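Local coordinates for protein transcription termination factor NusA (Planctomyces limnophilus, PDB 4MTN) that probably takes part in both termination and antitermination of transcription, binding the RNA polymerase core enzyme and nascent RNA, at residues 268-273 against 277-282; 255-260 against 304-309; 297-302 against 310-315. All coordinates share one frame; numbering follows the deposited sequence.

Contact 1. Residues 268-273 against 277-282; sequences EDVILC and GRVLVL
Ile271 and Leu280 form a hydrogen-bonded pair at the middle of an antiparallel hairpin, in which strands 269-273 and 278-282 run at 159° to each other. Backbone bonds make the frame. Ile271 N donates to Leu280 O at 2.7 Å and Cys273 N to Arg278 O at 2.7 Å, while Leu282 N reaches Asp269 O at 3.0 Å. Glu268 N extends the ladder with a bond to Leu282 O, also 3.0 Å. At the turn, Arg278 N donates to Cys273 O. Gly277 and Arg278 both face Cys273, a G1 beta bulge in which Gly277 has positive phi (59°).

Apolar contacts divide between the two faces. On one, Ile271 and Leu280 run alongside each other, CB to CB 3.7 Å, and CD1 of Ile271 reaches CD1 of Leu282 at 4.1 Å; Leu280 and Leu282 continue onto Leu318 of helix 316-330. On the other, Val270 CG1 meets CG1 of Val279 at 3.8 Å, its diagonal neighbour, since Val270 itself pairs with Val281 and Val279 with Leu272; helix 254-261 covers this face.

Arg278 leads its guanidinium away from the opposite strand, to a salt bridge with Asp353. The main chain therefore sets the pairing of the strands, and apolar cover falls to the valines against helix 254-261 and the leucines against Leu318.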
ATOM      1  N   GLU A 268      22.024  14.187 -18.602  1.00 96.03           N
ATOM      2  CA  GLU A 268      23.302  13.978 -19.273  1.00101.22           C
ATOM      3  C   GLU A 268      23.833  12.567 -19.036  1.00100.70           C
ATOM      4  O   GLU A 268      23.916  11.763 -19.965  1.00108.67           O
ATOM      5  CB  GLU A 268      24.330  15.012 -18.807  1.00109.31           C
ATOM      6  CG  GLU A 268      24.214  16.368 -19.491  1.00118.64           C
ATOM      7  CD  GLU A 268      22.955  17.122 -19.104  1.00123.57           C
ATOM      8  OE1 GLU A 268      22.377  16.818 -18.040  1.00125.64           O
ATOM      9  OE2 GLU A 268      22.542  18.020 -19.869  1.00126.26           O
ATOM     10  N   ASP A 269      24.194  12.269 -17.791  1.00 91.66           N
ATOM     11  CA  ASP A 269      24.742  10.960 -17.446  1.00 86.22           C
ATOM     12  C   ASP A 269      23.908  10.236 -16.395  1.00 78.28           C
ATOM     13  O   ASP A 269      23.320  10.861 -15.511  1.00 74.27           O
ATOM     14  CB  ASP A 269      26.182  11.099 -16.947  1.00 90.21           C
ATOM     15  CG  ASP A 269      27.173  11.309 -18.073  1.00 98.50           C
ATOM     16  OD1 ASP A 269      26.935  10.789 -19.182  1.00101.91           O
ATOM     17  OD2 ASP A 269      28.194  11.993 -17.844  1.00101.49           O
ATOM     18  N   VAL A 270      23.864   8.912 -16.501  1.00 76.07           N
ATOM     19  CA  VAL A 270      23.207   8.075 -15.507  1.00 72.39           C
ATOM     20  C   VAL A 270      24.219   7.117 -14.889  1.00 76.06           C
ATOM     21  O   VAL A 270      24.744   6.232 -15.566  1.00 77.89           O
ATOM     22  CB  VAL A 270      22.041   7.270 -16.113  1.00 67.19           C
ATOM     23  CG1 VAL A 270      21.496   6.277 -15.097  1.00 65.50           C
ATOM     24  CG2 VAL A 270      20.944   8.207 -16.592  1.00 64.60           C
ATOM     25  N   ILE A 271      24.492   7.301 -13.602  1.00 76.26           N
ATOM     26  CA  ILE A 271      25.498   6.504 -12.910  1.00 77.28           C
ATOM     27  C   ILE A 271      24.864   5.589 -11.866  1.00 77.22           C
ATOM     28  O   ILE A 271      24.094   6.037 -11.017  1.00 75.79           O
ATOM     29  CB  ILE A 271      26.547   7.403 -12.227  1.00 77.79           C
ATOM     30  CG1 ILE A 271      27.140   8.387 -13.239  1.00 77.71           C
ATOM     31  CG2 ILE A 271      27.639   6.559 -11.584  1.00 79.73           C
ATOM     32  CD1 ILE A 271      28.121   9.371 -12.639  1.00 77.95           C
ATOM     33  N   LEU A 272      25.195   4.304 -11.938  1.00 77.79           N
ATOM     34  CA  LEU A 272      24.641   3.317 -11.019  1.00 76.74           C
ATOM     35  C   LEU A 272      25.578   3.058  -9.840  1.00 76.96           C
ATOM     36  O   LEU A 272      26.755   2.751 -10.027  1.00 78.40           O
ATOM     37  CB  LEU A 272      24.352   2.002 -11.751  1.00 76.82           C
ATOM     38  CG  LEU A 272      23.057   1.889 -12.562  1.00 74.85           C
ATOM     39  CD1 LEU A 272      23.103   2.736 -13.826  1.00 74.58           C
ATOM     40  CD2 LEU A 272      22.771   0.434 -12.903  1.00 74.63           C
ATOM     41  N   CYS A 273      25.044   3.186  -8.630  1.00 75.15           N
ATOM     42  CA  CYS A 273      25.798   2.895  -7.414  1.00 72.88           C
ATOM     43  C   CYS A 273      25.104   1.795  -6.615  1.00 71.31           C
ATOM     44  O   CYS A 273      24.368   2.082  -5.670  1.00 69.15           O
ATOM     45  CB  CYS A 273      25.957   4.153  -6.557  1.00 71.66           C
ATOM     46  SG  CYS A 273      26.682   5.568  -7.419  1.00 63.66           S
ATOM     47  N   GLY A 277      22.517   1.483  -3.388  1.00 56.88           N
ATOM     48  CA  GLY A 277      21.216   1.323  -4.014  1.00 61.16           C
ATOM     49  C   GLY A 277      20.756   2.642  -4.602  1.00 65.25           C
ATOM     50  O   GLY A 277      19.579   2.997  -4.529  1.00 61.36           O
ATOM     51  N   ARG A 278      21.700   3.367  -5.192  1.00 72.17           N
ATOM     52  CA  ARG A 278      21.464   4.735  -5.630  1.00 74.16           C
ATOM     53  C   ARG A 278      21.856   4.954  -7.088  1.00 77.66           C
ATOM     54  O   ARG A 278      22.918   4.520  -7.528  1.00 83.46           O
ATOM     55  CB  ARG A 278      22.234   5.705  -4.729  1.00 76.55           C
ATOM     56  CG  ARG A 278      22.278   7.139  -5.226  1.00 81.22           C
ATOM     57  CD  ARG A 278      23.266   7.962  -4.418  1.00 86.32           C
ATOM     58  NE  ARG A 278      22.965   7.932  -2.990  1.00 88.28           N
ATOM     59  CZ  ARG A 278      23.773   8.405  -2.046  1.00 90.58           C
ATOM     60  NH1 ARG A 278      24.939   8.944  -2.379  1.00 92.51           N
ATOM     61  NH2 ARG A 278      23.419   8.336  -0.771  1.00 89.98           N
ATOM     62  N   VAL A 279      20.985   5.626  -7.835  1.00 72.69           N
ATOM     63  CA  VAL A 279      21.310   6.044  -9.191  1.00 69.97           C
ATOM     64  C   VAL A 279      21.732   7.508  -9.180  1.00 69.61           C
ATOM     65  O   VAL A 279      20.982   8.375  -8.734  1.00 70.39           O
ATOM     66  CB  VAL A 279      20.123   5.857 -10.157  1.00 65.98           C
ATOM     67  CG1 VAL A 279      20.412   6.527 -11.493  1.00 65.06           C
ATOM     68  CG2 VAL A 279      19.825   4.381 -10.353  1.00 64.08           C
ATOM     69  N   LEU A 280      22.940   7.778  -9.662  1.00 70.68           N
ATOM     70  CA  LEU A 280      23.453   9.141  -9.693  1.00 75.58           C
ATOM     71  C   LEU A 280      23.168   9.794 -11.042  1.00 76.57           C
ATOM     72  O   LEU A 280      23.714   9.390 -12.068  1.00 79.05           O
ATOM     73  CB  LEU A 280      24.954   9.154  -9.399  1.00 79.48           C
ATOM     74  CG  LEU A 280      25.580  10.514  -9.096  1.00 81.91           C
ATOM     75  CD1 LEU A 280      24.898  11.159  -7.899  1.00 83.22           C
ATOM     76  CD2 LEU A 280      27.073  10.369  -8.851  1.00 83.06           C
ATOM     77  N   VAL A 281      22.308  10.808 -11.029  1.00 72.58           N
ATOM     78  CA  VAL A 281      21.892  11.477 -12.256  1.00 71.23           C
ATOM     79  C   VAL A 281      22.548  12.847 -12.404  1.00 71.37           C
ATOM     80  O   VAL A 281      22.381  13.722 -11.553  1.00 70.79           O
ATOM     81  CB  VAL A 281      20.359  11.637 -12.307  1.00 69.10           C
ATOM     82  CG1 VAL A 281      19.955  12.555 -13.449  1.00 70.23           C
ATOM     83  CG2 VAL A 281      19.690  10.278 -12.445  1.00 67.54           C
ATOM     84  N   LEU A 282      23.295  13.024 -13.490  1.00 71.05           N
ATOM     85  CA  LEU A 282      23.972  14.288 -13.763  1.00 72.74           C
ATOM     86  C   LEU A 282      23.112  15.204 -14.628  1.00 76.06           C
ATOM     87  O   LEU A 282      22.655  14.817 -15.706  1.00 73.92           O
ATOM     88  CB  LEU A 282      25.321  14.035 -14.436  1.00 74.21           C
ATOM     89  CG  LEU A 282      26.368  13.372 -13.540  1.00 73.55           C
ATOM     90  CD1 LEU A 282      27.662  13.139 -14.301  1.00 77.72           C
ATOM     91  CD2 LEU A 282      26.614  14.222 -12.305  1.00 72.03           C
TER

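Contact 2. Residues 255-260 against 304-309; sequences QVLVPN and KLVGWD
Val306, in the last turn of helix 297-306, packs against Val258 and Leu257 of helix 254-261. Its CB points at the opposing helix, and the touching is done by the two methyls beyond it. CG1, anti to the backbone N (chi1 169°), lies 3.9 Å from CG2 of Val258. The other branch, CG2, is the busier: it meets the same Val258 CG2 at 3.8 Å, Val258 CA at 4.1 Å, and CG of Leu257 at 4.1 Å. One methyl of Val258 thus faces both prongs of Val306, the two side chains set roughly perpendicular, whereas Leu257 and Val306 pass antiparallel.

Around this small apolar junction, Leu305 and Val306 also touch Ala261, and Trp308 touches Leu254 at the start of the partner helix. Just after Val306 the chain leaves its helix at Gly307, whose phi is positive (101°), and turns into strand 309-313. The contact is wholly between hydrocarbon groups and joins the helix that precedes the hairpin to the end of the second helix of the beta-alpha-alpha-beta core, as in the type II KH fold, the second of two such units in NusA.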
ATOM      1  N   GLN A 255      19.488   3.001 -18.087  1.00 64.34           N
ATOM      2  CA  GLN A 255      20.037   4.051 -18.937  1.00 65.96           C
ATOM      3  C   GLN A 255      18.932   4.673 -19.785  1.00 67.14           C
ATOM      4  O   GLN A 255      19.091   5.761 -20.337  1.00 73.32           O
ATOM      5  CB  GLN A 255      21.147   3.495 -19.831  1.00 69.10           C
ATOM      6  CG  GLN A 255      22.364   2.999 -19.069  1.00 71.79           C
ATOM      7  CD  GLN A 255      23.096   4.114 -18.347  1.00 73.94           C
ATOM      8  OE1 GLN A 255      23.056   5.271 -18.765  1.00 75.55           O
ATOM      9  NE2 GLN A 255      23.768   3.770 -17.254  1.00 73.14           N
ATOM     10  N   VAL A 256      17.812   3.965 -19.875  1.00 62.06           N
ATOM     11  CA  VAL A 256      16.649   4.422 -20.624  1.00 59.29           C
ATOM     12  C   VAL A 256      15.540   4.861 -19.673  1.00 58.88           C
ATOM     13  O   VAL A 256      15.085   6.003 -19.721  1.00 62.19           O
ATOM     14  CB  VAL A 256      16.111   3.328 -21.564  1.00 59.09           C
ATOM     15  CG1 VAL A 256      14.933   3.858 -22.367  1.00 57.75           C
ATOM     16  CG2 VAL A 256      17.214   2.837 -22.488  1.00 57.36           C
ATOM     17  N   LEU A 257      15.087   3.925 -18.843  1.00 55.62           N
ATOM     18  CA  LEU A 257      13.997   4.158 -17.899  1.00 55.56           C
ATOM     19  C   LEU A 257      14.180   5.391 -17.012  1.00 55.80           C
ATOM     20  O   LEU A 257      13.241   6.164 -16.824  1.00 56.47           O
ATOM     21  CB  LEU A 257      13.808   2.926 -17.013  1.00 52.33           C
ATOM     22  CG  LEU A 257      12.728   3.038 -15.937  1.00 49.33           C
ATOM     23  CD1 LEU A 257      11.364   3.278 -16.567  1.00 45.61           C
ATOM     24  CD2 LEU A 257      12.711   1.793 -15.066  1.00 50.58           C
ATOM     25  N   VAL A 258      15.379   5.574 -16.463  1.00 56.27           N
ATOM     26  CA  VAL A 258      15.618   6.681 -15.538  1.00 56.95           C
ATOM     27  C   VAL A 258      15.508   8.059 -16.212  1.00 56.14           C
ATOM     28  O   VAL A 258      14.832   8.937 -15.678  1.00 59.75           O
ATOM     29  CB  VAL A 258      16.994   6.550 -14.834  1.00 55.45           C
ATOM     30  CG1 VAL A 258      17.333   7.824 -14.075  1.00 49.52           C
ATOM     31  CG2 VAL A 258      17.000   5.350 -13.901  1.00 56.23           C
ATOM     32  N   PRO A 259      16.158   8.262 -17.379  1.00 57.76           N
ATOM     33  CA  PRO A 259      15.914   9.548 -18.045  1.00 58.94           C
ATOM     34  C   PRO A 259      14.445   9.764 -18.409  1.00 55.92           C
ATOM     35  O   PRO A 259      13.969  10.899 -18.385  1.00 58.35           O
ATOM     36  CB  PRO A 259      16.773   9.456 -19.308  1.00 53.08           C
ATOM     37  CG  PRO A 259      17.865   8.524 -18.946  1.00 53.58           C
ATOM     38  CD  PRO A 259      17.228   7.501 -18.054  1.00 60.34           C
ATOM     39  N   ASN A 260      13.743   8.684 -18.738  1.00 51.32           N
ATOM     40  CA  ASN A 260      12.318   8.754 -19.040  1.00 53.69           C
ATOM     41  C   ASN A 260      11.500   9.193 -17.832  1.00 56.27           C
ATOM     42  O   ASN A 260      10.542   9.956 -17.961  1.00 57.85           O
ATOM     43  CB  ASN A 260      11.811   7.399 -19.540  1.00 55.66           C
ATOM     44  CG  ASN A 260      12.313   7.063 -20.930  1.00 59.14           C
ATOM     45  OD1 ASN A 260      13.127   7.788 -21.501  1.00 62.28           O
ATOM     46  ND2 ASN A 260      11.830   5.955 -21.480  1.00 57.59           N
ATOM     47  N   LYS A 304      10.503   6.226  -6.858  1.00 47.99           N
ATOM     48  CA  LYS A 304       9.509   5.176  -6.659  1.00 51.76           C
ATOM     49  C   LYS A 304       9.281   4.378  -7.937  1.00 54.28           C
ATOM     50  O   LYS A 304       9.181   3.151  -7.907  1.00 57.52           O
ATOM     51  CB  LYS A 304       8.177   5.764  -6.188  1.00 55.49           C
ATOM     52  CG  LYS A 304       8.109   6.141  -4.721  1.00 61.45           C
ATOM     53  CD  LYS A 304       6.664   6.099  -4.236  1.00 66.21           C
ATOM     54  CE  LYS A 304       6.478   6.856  -2.933  1.00 72.10           C
ATOM     55  NZ  LYS A 304       6.533   8.329  -3.141  1.00 77.87           N
ATOM     56  N   LEU A 305       9.197   5.089  -9.058  1.00 51.51           N
ATOM     57  CA  LEU A 305       8.917   4.472 -10.350  1.00 48.71           C
ATOM     58  C   LEU A 305      10.038   3.531 -10.779  1.00 48.88           C
ATOM     59  O   LEU A 305       9.786   2.413 -11.229  1.00 52.80           O
ATOM     60  CB  LEU A 305       8.704   5.550 -11.415  1.00 44.27           C
ATOM     61  CG  LEU A 305       8.088   5.091 -12.736  1.00 42.46           C
ATOM     62  CD1 LEU A 305       6.635   4.700 -12.531  1.00 44.53           C
ATOM     63  CD2 LEU A 305       8.212   6.178 -13.790  1.00 44.78           C
ATOM     64  N   VAL A 306      11.275   3.992 -10.633  1.00 46.57           N
ATOM     65  CA  VAL A 306      12.441   3.205 -11.016  1.00 51.09           C
ATOM     66  C   VAL A 306      12.724   2.106  -9.993  1.00 55.87           C
ATOM     67  O   VAL A 306      13.006   0.963 -10.355  1.00 57.14           O
ATOM     68  CB  VAL A 306      13.688   4.100 -11.177  1.00 55.94           C
ATOM     69  CG1 VAL A 306      14.946   3.256 -11.310  1.00 59.69           C
ATOM     70  CG2 VAL A 306      13.526   5.018 -12.379  1.00 59.35           C
ATOM     71  N   GLY A 307      12.633   2.456  -8.714  1.00 56.15           N
ATOM     72  CA  GLY A 307      12.905   1.511  -7.648  1.00 56.33           C
ATOM     73  C   GLY A 307      14.290   1.704  -7.064  1.00 59.90           C
ATOM     74  O   GLY A 307      14.778   0.873  -6.297  1.00 57.98           O
ATOM     75  N   TRP A 308      14.926   2.810  -7.436  1.00 63.32           N
ATOM     76  CA  TRP A 308      16.239   3.162  -6.909  1.00 65.76           C
ATOM     77  C   TRP A 308      16.194   4.534  -6.251  1.00 65.71           C
ATOM     78  O   TRP A 308      15.157   5.199  -6.255  1.00 64.67           O
ATOM     79  CB  TRP A 308      17.290   3.149  -8.021  1.00 66.76           C
ATOM     80  CG  TRP A 308      17.661   1.778  -8.503  1.00 71.41           C
ATOM     81  CD1 TRP A 308      16.825   0.844  -9.042  1.00 72.24           C
ATOM     82  CD2 TRP A 308      18.970   1.195  -8.507  1.00 75.93           C
ATOM     83  NE1 TRP A 308      17.530  -0.289  -9.373  1.00 74.25           N
ATOM     84  CE2 TRP A 308      18.850  -0.099  -9.055  1.00 77.76           C
ATOM     85  CE3 TRP A 308      20.231   1.638  -8.097  1.00 77.07           C
ATOM     86  CZ2 TRP A 308      19.942  -0.952  -9.202  1.00 80.14           C
ATOM     87  CZ3 TRP A 308      21.314   0.791  -8.245  1.00 79.42           C
ATOM     88  CH2 TRP A 308      21.162  -0.489  -8.793  1.00 80.50           C
ATOM     89  N   ASP A 309      17.321   4.958  -5.692  1.00 65.43           N
ATOM     90  CA  ASP A 309      17.425   6.286  -5.102  1.00 67.52           C
ATOM     91  C   ASP A 309      18.144   7.221  -6.065  1.00 68.83           C
ATOM     92  O   ASP A 309      19.316   7.022  -6.378  1.00 70.44           O
ATOM     93  CB  ASP A 309      18.157   6.230  -3.760  1.00 73.63           C
ATOM     94  CG  ASP A 309      18.383   7.606  -3.163  1.00 78.01           C
ATOM     95  OD1 ASP A 309      17.401   8.224  -2.700  1.00 79.01           O
ATOM     96  OD2 ASP A 309      19.544   8.068  -3.153  1.00 79.69           O
TER

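Contact 3. Residues 297-302 against 310-315; sequences QNVRLA and IDVMTR
Val299 and Ala302 pack on Ile310 and Val312 in an apolar helix-on-sheet contact within a type II KH domain, joining the second helix of its beta-alpha-alpha-beta core to the strand that follows. Helix 297-306 comes after the GXXG loop, the hallmark of KH domains, and strand 309-313 is an edge of the three-stranded sheet, parallel to its neighbour 278-282. The short segments run at 144° to each other with axes 8.8 Å apart at closest approach.

The helix offers residues three apart, hence on one side, and the strand offers alternate residues, hence on one face. Val299 spreads its methyls over two strand residues: CG1 comes to CB of Ile310 at 3.7 Å and near its carbonyl O, while CG2 meets CG2 of Val312 at 3.6 Å. Met262, together with Leu288 and Ile292 of helix 285-292, fills in around these valines.

The CB of Asp311 points away from the helix, and the backbone bonds of this residue to Val279 and Val281 hold the strand in the sheet. Beyond the strand, Thr314 OG1 caps Glu317 N at the start of helix 316-330.

Ile310 turns CG1 away from its own carbonyl carbon (chi1 -61°), and the side chain is extended beyond it. This carries CD1 toward the helix, where it lies 3.7 Å from CB of Ala302.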
ATOM      1  N   GLN A 297       9.202  16.901  -5.657  1.00 62.69           N
ATOM      2  CA  GLN A 297       8.223  15.913  -6.097  1.00 60.85           C
ATOM      3  C   GLN A 297       8.706  15.056  -7.265  1.00 56.24           C
ATOM      4  O   GLN A 297       8.498  13.842  -7.278  1.00 52.41           O
ATOM      5  CB  GLN A 297       6.919  16.615  -6.485  1.00 61.23           C
ATOM      6  CG  GLN A 297       5.757  15.675  -6.755  1.00 62.19           C
ATOM      7  CD  GLN A 297       4.547  16.398  -7.310  1.00 62.96           C
ATOM      8  OE1 GLN A 297       4.651  17.158  -8.273  1.00 63.60           O
ATOM      9  NE2 GLN A 297       3.389  16.170  -6.699  1.00 62.26           N
ATOM     10  N   ASN A 298       9.343  15.693  -8.244  1.00 54.48           N
ATOM     11  CA  ASN A 298       9.780  15.016  -9.464  1.00 52.18           C
ATOM     12  C   ASN A 298      10.693  13.818  -9.208  1.00 52.01           C
ATOM     13  O   ASN A 298      10.338  12.684  -9.531  1.00 51.73           O
ATOM     14  CB  ASN A 298      10.485  16.006 -10.393  1.00 48.38           C
ATOM     15  CG  ASN A 298      10.712  15.438 -11.783  1.00 48.77           C
ATOM     16  OD1 ASN A 298       9.830  14.799 -12.357  1.00 47.95           O
ATOM     17  ND2 ASN A 298      11.901  15.664 -12.328  1.00 50.60           N
ATOM     18  N   VAL A 299      11.868  14.078  -8.642  1.00 53.03           N
ATOM     19  CA  VAL A 299      12.836  13.025  -8.337  1.00 57.33           C
ATOM     20  C   VAL A 299      12.238  11.971  -7.408  1.00 56.08           C
ATOM     21  O   VAL A 299      12.454  10.771  -7.590  1.00 55.64           O
ATOM     22  CB  VAL A 299      14.110  13.604  -7.686  1.00 62.87           C
ATOM     23  CG1 VAL A 299      15.038  12.488  -7.233  1.00 63.99           C
ATOM     24  CG2 VAL A 299      14.826  14.523  -8.653  1.00 72.22           C
ATOM     25  N   ARG A 300      11.480  12.436  -6.418  1.00 52.49           N
ATOM     26  CA  ARG A 300      10.825  11.565  -5.449  1.00 55.05           C
ATOM     27  C   ARG A 300       9.946  10.526  -6.139  1.00 54.45           C
ATOM     28  O   ARG A 300      10.001   9.340  -5.816  1.00 56.13           O
ATOM     29  CB  ARG A 300       9.987  12.400  -4.478  1.00 61.26           C
ATOM     30  CG  ARG A 300       9.553  11.676  -3.217  1.00 68.46           C
ATOM     31  CD  ARG A 300       8.613  12.553  -2.409  1.00 77.13           C
ATOM     32  NE  ARG A 300       9.045  13.948  -2.418  1.00 86.42           N
ATOM     33  CZ  ARG A 300       8.257  14.977  -2.122  1.00 94.43           C
ATOM     34  NH1 ARG A 300       6.990  14.771  -1.793  1.00 97.24           N
ATOM     35  NH2 ARG A 300       8.736  16.213  -2.159  1.00 98.46           N
ATOM     36  N   LEU A 301       9.141  10.981  -7.095  1.00 52.67           N
ATOM     37  CA  LEU A 301       8.281  10.088  -7.862  1.00 52.56           C
ATOM     38  C   LEU A 301       9.098   9.222  -8.816  1.00 43.38           C
ATOM     39  O   LEU A 301       8.786   8.051  -9.027  1.00 48.89           O
ATOM     40  CB  LEU A 301       7.234  10.886  -8.642  1.00 52.09           C
ATOM     41  CG  LEU A 301       6.137  11.549  -7.809  1.00 50.77           C
ATOM     42  CD1 LEU A 301       5.216  12.377  -8.691  1.00 43.91           C
ATOM     43  CD2 LEU A 301       5.347  10.501  -7.040  1.00 49.94           C
ATOM     44  N   ALA A 302      10.146   9.806  -9.386  1.00 44.06           N
ATOM     45  CA  ALA A 302      11.020   9.084 -10.303  1.00 44.31           C
ATOM     46  C   ALA A 302      11.754   7.958  -9.584  1.00 58.87           C
ATOM     47  O   ALA A 302      12.085   6.937 -10.184  1.00 61.50           O
ATOM     48  CB  ALA A 302      12.011  10.034 -10.950  1.00 45.32           C
ATOM     49  N   ILE A 310      17.435   8.238  -6.540  1.00 67.69           N
ATOM     50  CA  ILE A 310      17.996   9.163  -7.514  1.00 62.19           C
ATOM     51  C   ILE A 310      18.587  10.397  -6.841  1.00 61.91           C
ATOM     52  O   ILE A 310      17.896  11.113  -6.116  1.00 57.82           O
ATOM     53  CB  ILE A 310      16.939   9.604  -8.542  1.00 57.66           C
ATOM     54  CG1 ILE A 310      16.421   8.395  -9.322  1.00 54.73           C
ATOM     55  CG2 ILE A 310      17.514  10.645  -9.488  1.00 55.95           C
ATOM     56  CD1 ILE A 310      15.414   8.748 -10.396  1.00 52.34           C
ATOM     57  N   ASP A 311      19.871  10.635  -7.084  1.00 67.17           N
ATOM     58  CA  ASP A 311      20.550  11.813  -6.557  1.00 71.52           C
ATOM     59  C   ASP A 311      20.945  12.735  -7.707  1.00 68.38           C
ATOM     60  O   ASP A 311      21.808  12.395  -8.515  1.00 68.92           O
ATOM     61  CB  ASP A 311      21.781  11.408  -5.744  1.00 78.90           C
ATOM     62  CG  ASP A 311      22.190  12.464  -4.735  1.00 79.85           C
ATOM     63  OD1 ASP A 311      21.799  13.638  -4.904  1.00 80.23           O
ATOM     64  OD2 ASP A 311      22.904  12.117  -3.771  1.00 83.89           O
ATOM     65  N   VAL A 312      20.311  13.901  -7.776  1.00 67.11           N
ATOM     66  CA  VAL A 312      20.534  14.822  -8.887  1.00 68.17           C
ATOM     67  C   VAL A 312      21.580  15.883  -8.564  1.00 72.66           C
ATOM     68  O   VAL A 312      21.410  16.684  -7.644  1.00 75.49           O
ATOM     69  CB  VAL A 312      19.229  15.521  -9.305  1.00 63.46           C
ATOM     70  CG1 VAL A 312      19.509  16.582 -10.358  1.00 66.30           C
ATOM     71  CG2 VAL A 312      18.234  14.504  -9.827  1.00 61.20           C
HETATM   72  N   MSE A 313      22.665  15.875  -9.331  1.00 75.30           N
HETATM   73  CA  MSE A 313      23.731  16.857  -9.190  1.00 80.12           C
HETATM   74  C   MSE A 313      24.195  17.334 -10.561  1.00 80.50           C
HETATM   75  O   MSE A 313      23.845  16.742 -11.581  1.00 78.62           O
HETATM   76  CB  MSE A 313      24.920  16.271  -8.422  1.00 82.90           C
HETATM   77  CG  MSE A 313      24.588  15.723  -7.047  1.00 86.19           C
HETATM   78 SE   MSE A 313      26.130  14.870  -6.217  1.00159.46          SE
HETATM   79  CE  MSE A 313      27.275  16.436  -6.041  1.00105.93           C
ATOM     80  N   THR A 314      24.977  18.408 -10.583  1.00 81.35           N
ATOM     81  CA  THR A 314      25.649  18.816 -11.808  1.00 85.51           C
ATOM     82  C   THR A 314      26.990  18.095 -11.872  1.00 87.61           C
ATOM     83  O   THR A 314      27.348  17.365 -10.948  1.00 85.87           O
ATOM     84  CB  THR A 314      25.863  20.340 -11.880  1.00 87.94           C
ATOM     85  OG1 THR A 314      26.906  20.725 -10.975  1.00 88.83           O
ATOM     86  CG2 THR A 314      24.583  21.079 -11.521  1.00 87.36           C
ATOM     87  N   ARG A 315      27.734  18.297 -12.953  1.00 90.48           N
ATOM     88  CA  ARG A 315      29.036  17.655 -13.092  1.00 94.65           C
ATOM     89  C   ARG A 315      30.091  18.390 -12.273  1.00100.31           C
ATOM     90  O   ARG A 315      30.968  17.770 -11.672  1.00 98.51           O
ATOM     91  CB  ARG A 315      29.457  17.591 -14.561  1.00 97.00           C
ATOM     92  CG  ARG A 315      30.748  16.820 -14.794  1.00100.71           C
ATOM     93  CD  ARG A 315      30.581  15.346 -14.455  1.00102.57           C
ATOM     94  NE  ARG A 315      31.863  14.677 -14.258  1.00109.47           N
ATOM     95  CZ  ARG A 315      32.004  13.367 -14.074  1.00113.22           C
ATOM     96  NH1 ARG A 315      30.938  12.578 -14.068  1.00112.33           N
ATOM     97  NH2 ARG A 315      33.210  12.844 -13.900  1.00116.41           N
TER

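Overall arrangement
From the N terminus, helix 254-261 comes first and waits for its partner: contact 2 closes only when the chain returns at 304-309, with 43 residues between. Inside that long loop contact 1 closes a tight hairpin, with three residues between its segments, nested within contact 2. Contact 3 opens after the hairpin, with helix 297-306, and ends on strand 309-313; its segments alternate with those of contact 2, and the two cross. Contacts 1 and 3 are in series but share a sheet, since strands 278-282 and 309-313 are neighbours. Contact 1 pairs two strands, contact 3 lays helix 297-306 on the sheet, and contact 2 joins that helix to helix 254-261, whose side chains also touch the hairpin.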